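Local coordinates for protein ribonuclease VapC (Haemophilus influenzae, PDB 6NKL) that probably acts as the toxic ribonuclease of a toxin-antitoxin system, a magnesium-dependent enzyme of the PIN-domain family, at residues L71-A85 and N97-L109. Numbering follows the deposited sequence.
Sequences LYPNEQICLHYGKWA and NNDLWIACHALSL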
# COMPACT_ATOMS: atom_id res chain seq x y z
N LEU B 71 5.93 -10.74 0.46
CA LEU B 71 5.70 -10.43 1.86
C LEU B 71 4.55 -9.43 2.02
O LEU B 71 4.35 -8.54 1.17
CB LEU B 71 6.98 -9.87 2.49
CG LEU B 71 8.22 -10.75 2.54
CD1 LEU B 71 9.29 -10.08 3.36
CD2 LEU B 71 7.91 -12.10 3.12
N TYR B 72 3.83 -9.57 3.12
CA TYR B 72 2.62 -8.79 3.37
C TYR B 72 2.80 -7.92 4.60
O TYR B 72 3.61 -8.23 5.47
CB TYR B 72 1.41 -9.72 3.51
CG TYR B 72 1.17 -10.37 2.18
CD1 TYR B 72 0.32 -9.79 1.26
CD2 TYR B 72 1.88 -11.53 1.80
CE1 TYR B 72 0.13 -10.36 -0.00
CE2 TYR B 72 1.68 -12.12 0.56
CZ TYR B 72 0.81 -11.53 -0.34
OH TYR B 72 0.62 -12.10 -1.58
N PRO B 73 2.10 -6.79 4.67
CA PRO B 73 2.48 -5.77 5.64
C PRO B 73 2.04 -6.13 7.05
O PRO B 73 1.18 -6.97 7.26
CB PRO B 73 1.74 -4.53 5.15
CG PRO B 73 0.55 -5.06 4.48
CD PRO B 73 1.00 -6.33 3.80
N ASN B 74 2.66 -5.44 8.00
CA ASN B 74 2.12 -5.35 9.35
C ASN B 74 2.24 -3.89 9.78
O ASN B 74 2.54 -3.01 8.97
CB ASN B 74 2.81 -6.33 10.30
CG ASN B 74 4.27 -6.04 10.47
OD1 ASN B 74 4.87 -5.33 9.66
ND2 ASN B 74 4.87 -6.60 11.53
N GLU B 75 1.99 -3.64 11.05
CA GLU B 75 1.82 -2.28 11.52
C GLU B 75 3.02 -1.41 11.18
O GLU B 75 2.85 -0.22 10.91
CB GLU B 75 1.56 -2.28 13.02
CG GLU B 75 1.62 -0.89 13.60
CD GLU B 75 1.20 -0.82 15.06
OE1 GLU B 75 1.77 -1.58 15.89
OE2 GLU B 75 0.34 0.02 15.37
N GLN B 76 4.23 -1.98 11.19
CA GLN B 76 5.43 -1.16 11.04
C GLN B 76 5.48 -0.43 9.71
O GLN B 76 6.00 0.68 9.64
CB GLN B 76 6.71 -1.99 11.20
CG GLN B 76 6.86 -2.66 12.57
CD GLN B 76 6.94 -1.67 13.69
OE1 GLN B 76 7.75 -0.73 13.64
NE2 GLN B 76 6.08 -1.84 14.72
N ILE B 77 4.95 -1.03 8.64
CA ILE B 77 4.98 -0.33 7.34
C ILE B 77 4.21 0.98 7.44
O ILE B 77 4.58 1.98 6.83
CB ILE B 77 4.42 -1.24 6.22
CG1 ILE B 77 4.76 -0.65 4.84
CG2 ILE B 77 2.91 -1.36 6.37
CD1 ILE B 77 4.45 -1.56 3.64
N CYS B 78 3.12 0.99 8.22
CA CYS B 78 2.26 2.17 8.32
C CYS B 78 2.94 3.30 9.09
O CYS B 78 2.76 4.48 8.77
CB CYS B 78 0.94 1.80 9.02
SG CYS B 78 0.04 0.46 8.17
N LEU B 79 3.68 2.95 10.15
CA LEU B 79 4.46 3.95 10.87
C LEU B 79 5.47 4.62 9.94
O LEU B 79 5.58 5.85 9.92
CB LEU B 79 5.16 3.30 12.07
CG LEU B 79 4.19 2.53 12.99
CD1 LEU B 79 4.89 1.80 14.11
CD2 LEU B 79 3.11 3.48 13.56
N HIS B 80 6.20 3.81 9.15
CA HIS B 80 7.18 4.39 8.24
C HIS B 80 6.52 5.19 7.14
O HIS B 80 7.04 6.23 6.73
CB HIS B 80 8.06 3.31 7.63
CG HIS B 80 9.01 2.68 8.59
ND1 HIS B 80 10.19 3.29 8.96
CD2 HIS B 80 8.96 1.50 9.25
CE1 HIS B 80 10.83 2.51 9.82
NE2 HIS B 80 10.10 1.42 10.02
N TYR B 81 5.42 4.69 6.60
CA TYR B 81 4.75 5.43 5.54
C TYR B 81 4.25 6.78 6.05
O TYR B 81 4.39 7.79 5.36
CB TYR B 81 3.60 4.61 4.96
CG TYR B 81 2.90 5.27 3.80
CD1 TYR B 81 3.23 4.93 2.50
CD2 TYR B 81 1.91 6.21 3.99
CE1 TYR B 81 2.58 5.52 1.43
CE2 TYR B 81 1.25 6.78 2.92
CZ TYR B 81 1.60 6.45 1.66
OH TYR B 81 0.92 7.03 0.59
N GLY B 82 3.66 6.81 7.25
CA GLY B 82 3.19 8.08 7.79
C GLY B 82 4.30 9.11 7.95
O GLY B 82 4.11 10.29 7.65
N LYS B 83 5.46 8.68 8.44
CA LYS B 83 6.57 9.61 8.62
C LYS B 83 7.02 10.16 7.28
O LYS B 83 7.16 11.38 7.11
CB LYS B 83 7.74 8.93 9.32
CG LYS B 83 8.89 9.87 9.66
CD LYS B 83 10.24 9.13 9.75
CE LYS B 83 10.11 7.90 10.65
NZ LYS B 83 11.36 7.05 10.68
N TRP B 84 7.25 9.27 6.32
CA TRP B 84 7.90 9.69 5.09
C TRP B 84 6.92 10.35 4.13
O TRP B 84 7.30 11.28 3.42
CB TRP B 84 8.63 8.49 4.45
CG TRP B 84 9.90 8.23 5.19
CD1 TRP B 84 10.18 7.19 6.02
CD2 TRP B 84 11.04 9.07 5.19
NE1 TRP B 84 11.44 7.33 6.54
CE2 TRP B 84 11.99 8.48 6.06
CE3 TRP B 84 11.35 10.27 4.56
CZ2 TRP B 84 13.24 9.06 6.30
CZ3 TRP B 84 12.60 10.84 4.79
CH2 TRP B 84 13.53 10.24 5.66
N ALA B 85 5.67 9.91 4.12
CA ALA B 85 4.65 10.65 3.38
C ALA B 85 4.57 12.10 3.85
O ALA B 85 4.39 13.02 3.05
CB ALA B 85 3.29 10.00 3.54
N ASN B 97 3.70 6.70 -5.48
CA ASN B 97 3.03 6.17 -4.29
C ASN B 97 3.39 4.71 -4.08
O ASN B 97 3.68 4.31 -2.94
CB ASN B 97 1.51 6.31 -4.36
CG ASN B 97 0.82 6.04 -2.95
OD1 ASN B 97 -0.24 5.39 -2.86
ND2 ASN B 97 1.45 6.51 -1.87
N ASN B 98 3.39 3.91 -5.14
CA ASN B 98 3.72 2.50 -4.97
C ASN B 98 5.21 2.31 -4.66
O ASN B 98 5.56 1.43 -3.88
CB ASN B 98 3.33 1.71 -6.22
CG ASN B 98 1.84 1.37 -6.23
OD1 ASN B 98 1.19 1.38 -5.19
ND2 ASN B 98 1.32 1.04 -7.40
N ASP B 99 6.08 3.15 -5.23
CA ASP B 99 7.49 3.11 -4.84
C ASP B 99 7.65 3.44 -3.37
O ASP B 99 8.48 2.85 -2.67
CB ASP B 99 8.30 4.08 -5.68
CG ASP B 99 8.67 3.51 -7.08
OD1 ASP B 99 8.57 2.26 -7.29
OD2 ASP B 99 9.10 4.32 -7.95
N LEU B 100 6.84 4.38 -2.87
CA LEU B 100 6.94 4.74 -1.46
C LEU B 100 6.50 3.60 -0.57
O LEU B 100 7.15 3.32 0.44
CB LEU B 100 6.09 5.96 -1.17
CG LEU B 100 6.14 6.48 0.26
CD1 LEU B 100 7.56 6.86 0.63
CD2 LEU B 100 5.22 7.69 0.38
N TRP B 101 5.37 2.96 -0.89
CA TRP B 101 4.95 1.81 -0.10
C TRP B 101 6.05 0.76 -0.09
O TRP B 101 6.35 0.19 0.95
CB TRP B 101 3.64 1.24 -0.65
CG TRP B 101 2.44 1.96 -0.16
CD1 TRP B 101 1.60 2.77 -0.89
CD2 TRP B 101 1.92 1.94 1.17
NE1 TRP B 101 0.59 3.24 -0.09
CE2 TRP B 101 0.76 2.75 1.18
CE3 TRP B 101 2.32 1.33 2.36
CZ2 TRP B 101 0.02 2.96 2.33
CZ3 TRP B 101 1.58 1.53 3.49
CH2 TRP B 101 0.45 2.34 3.47
N ILE B 102 6.72 0.54 -1.23
CA ILE B 102 7.75 -0.48 -1.32
C ILE B 102 8.93 -0.12 -0.43
O ILE B 102 9.39 -0.94 0.38
CB ILE B 102 8.16 -0.66 -2.80
CG1 ILE B 102 7.03 -1.30 -3.59
CG2 ILE B 102 9.40 -1.56 -2.97
CD1 ILE B 102 7.27 -1.26 -5.09
N ALA B 103 9.36 1.14 -0.49
CA ALA B 103 10.45 1.60 0.37
C ALA B 103 10.10 1.41 1.84
O ALA B 103 10.92 0.91 2.62
CB ALA B 103 10.76 3.07 0.07
N CYS B 104 8.88 1.79 2.22
CA CYS B 104 8.49 1.65 3.62
C CYS B 104 8.39 0.18 4.01
O CYS B 104 8.65 -0.17 5.16
CB CYS B 104 7.16 2.37 3.87
SG CYS B 104 7.34 4.15 3.67
N HIS B 105 7.97 -0.68 3.08
CA HIS B 105 8.02 -2.11 3.36
C HIS B 105 9.43 -2.56 3.71
O HIS B 105 9.66 -3.22 4.73
CB HIS B 105 7.50 -2.89 2.18
CG HIS B 105 6.95 -4.23 2.55
ND1 HIS B 105 6.10 -4.93 1.71
CD2 HIS B 105 7.11 -4.99 3.65
CE1 HIS B 105 5.74 -6.06 2.31
NE2 HIS B 105 6.36 -6.13 3.47
N ALA B 106 10.40 -2.20 2.87
CA ALA B 106 11.79 -2.52 3.19
C ALA B 106 12.19 -1.94 4.55
O ALA B 106 12.81 -2.62 5.36
CB ALA B 106 12.71 -2.00 2.09
N LEU B 107 11.83 -0.68 4.83
CA LEU B 107 12.13 -0.11 6.15
C LEU B 107 11.54 -0.97 7.26
O LEU B 107 12.19 -1.23 8.27
CB LEU B 107 11.59 1.31 6.27
CG LEU B 107 12.35 2.38 5.50
CD1 LEU B 107 11.56 3.64 5.61
CD2 LEU B 107 13.75 2.59 6.08
N SER B 108 10.32 -1.44 7.07
CA SER B 108 9.64 -2.17 8.13
C SER B 108 10.28 -3.52 8.39
O SER B 108 10.05 -4.10 9.45
CB SER B 108 8.16 -2.39 7.78
OG SER B 108 8.06 -3.36 6.74
N LEU B 109 11.01 -4.05 7.43
CA LEU B 109 11.67 -5.34 7.59
C LEU B 109 13.16 -5.19 7.89
O LEU B 109 13.83 -6.20 8.05
CB LEU B 109 11.48 -6.18 6.32
CG LEU B 109 10.06 -6.59 5.97
CD1 LEU B 109 9.97 -7.09 4.56
CD2 LEU B 109 9.56 -7.65 6.91
O HOH W 1 6.24 -7.83 5.67
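Tyr-81 lays its ring face to face on the six-membered ring of Trp-101, centroids 3.9 Å apart and planes nearly parallel, where helices 75-85 and 97-109 pack at 124° in this PIN domain. With CG anti to the backbone N (chi1 -176°), the tyrosine reaches as a knob among Asn-97, Leu-100, Trp-101 and Cys-104. Leu-100 CD2 meets Tyr-81 CE1 obliquely at 3.6 Å, and Cys-104 SG lies against the Tyr-81 backbone, 3.4 Å from CA. At the ring edge Asn-97 ND2 donates to Tyr-81 OH (2.6 Å, bent to 143°), the amide turned steeply against the ring; ND2 of Asn-98 of the second subunit is hydrogen-bonded to the same hydroxyl. One turn earlier, Ile-77 is a second knob, its CD1 wedged between His-105 CB (3.6 Å) and the edge of Trp-101. Leu-107 CB sits over the face of the His-80 ring, 3.7 Å from its centroid, a CH-pi contact. His-105 turns its ring edge to the end of strand 69-71 and the loop that follows: CE1 points at Leu-71 O (3.1 Å), a water joins NE2 to Tyr-72 O, and ND1 is hydrogen-bonded to Ser-37 OG. Bonds at both ring nitrogens thus fix the imidazole's rotation and tie helix 97-109 to strand 33-37 and, through the water, to the loop at Tyr-72, while the stacked tyrosine, through its two hydroxyl partners, links this apolar helix interface to the dimer contact.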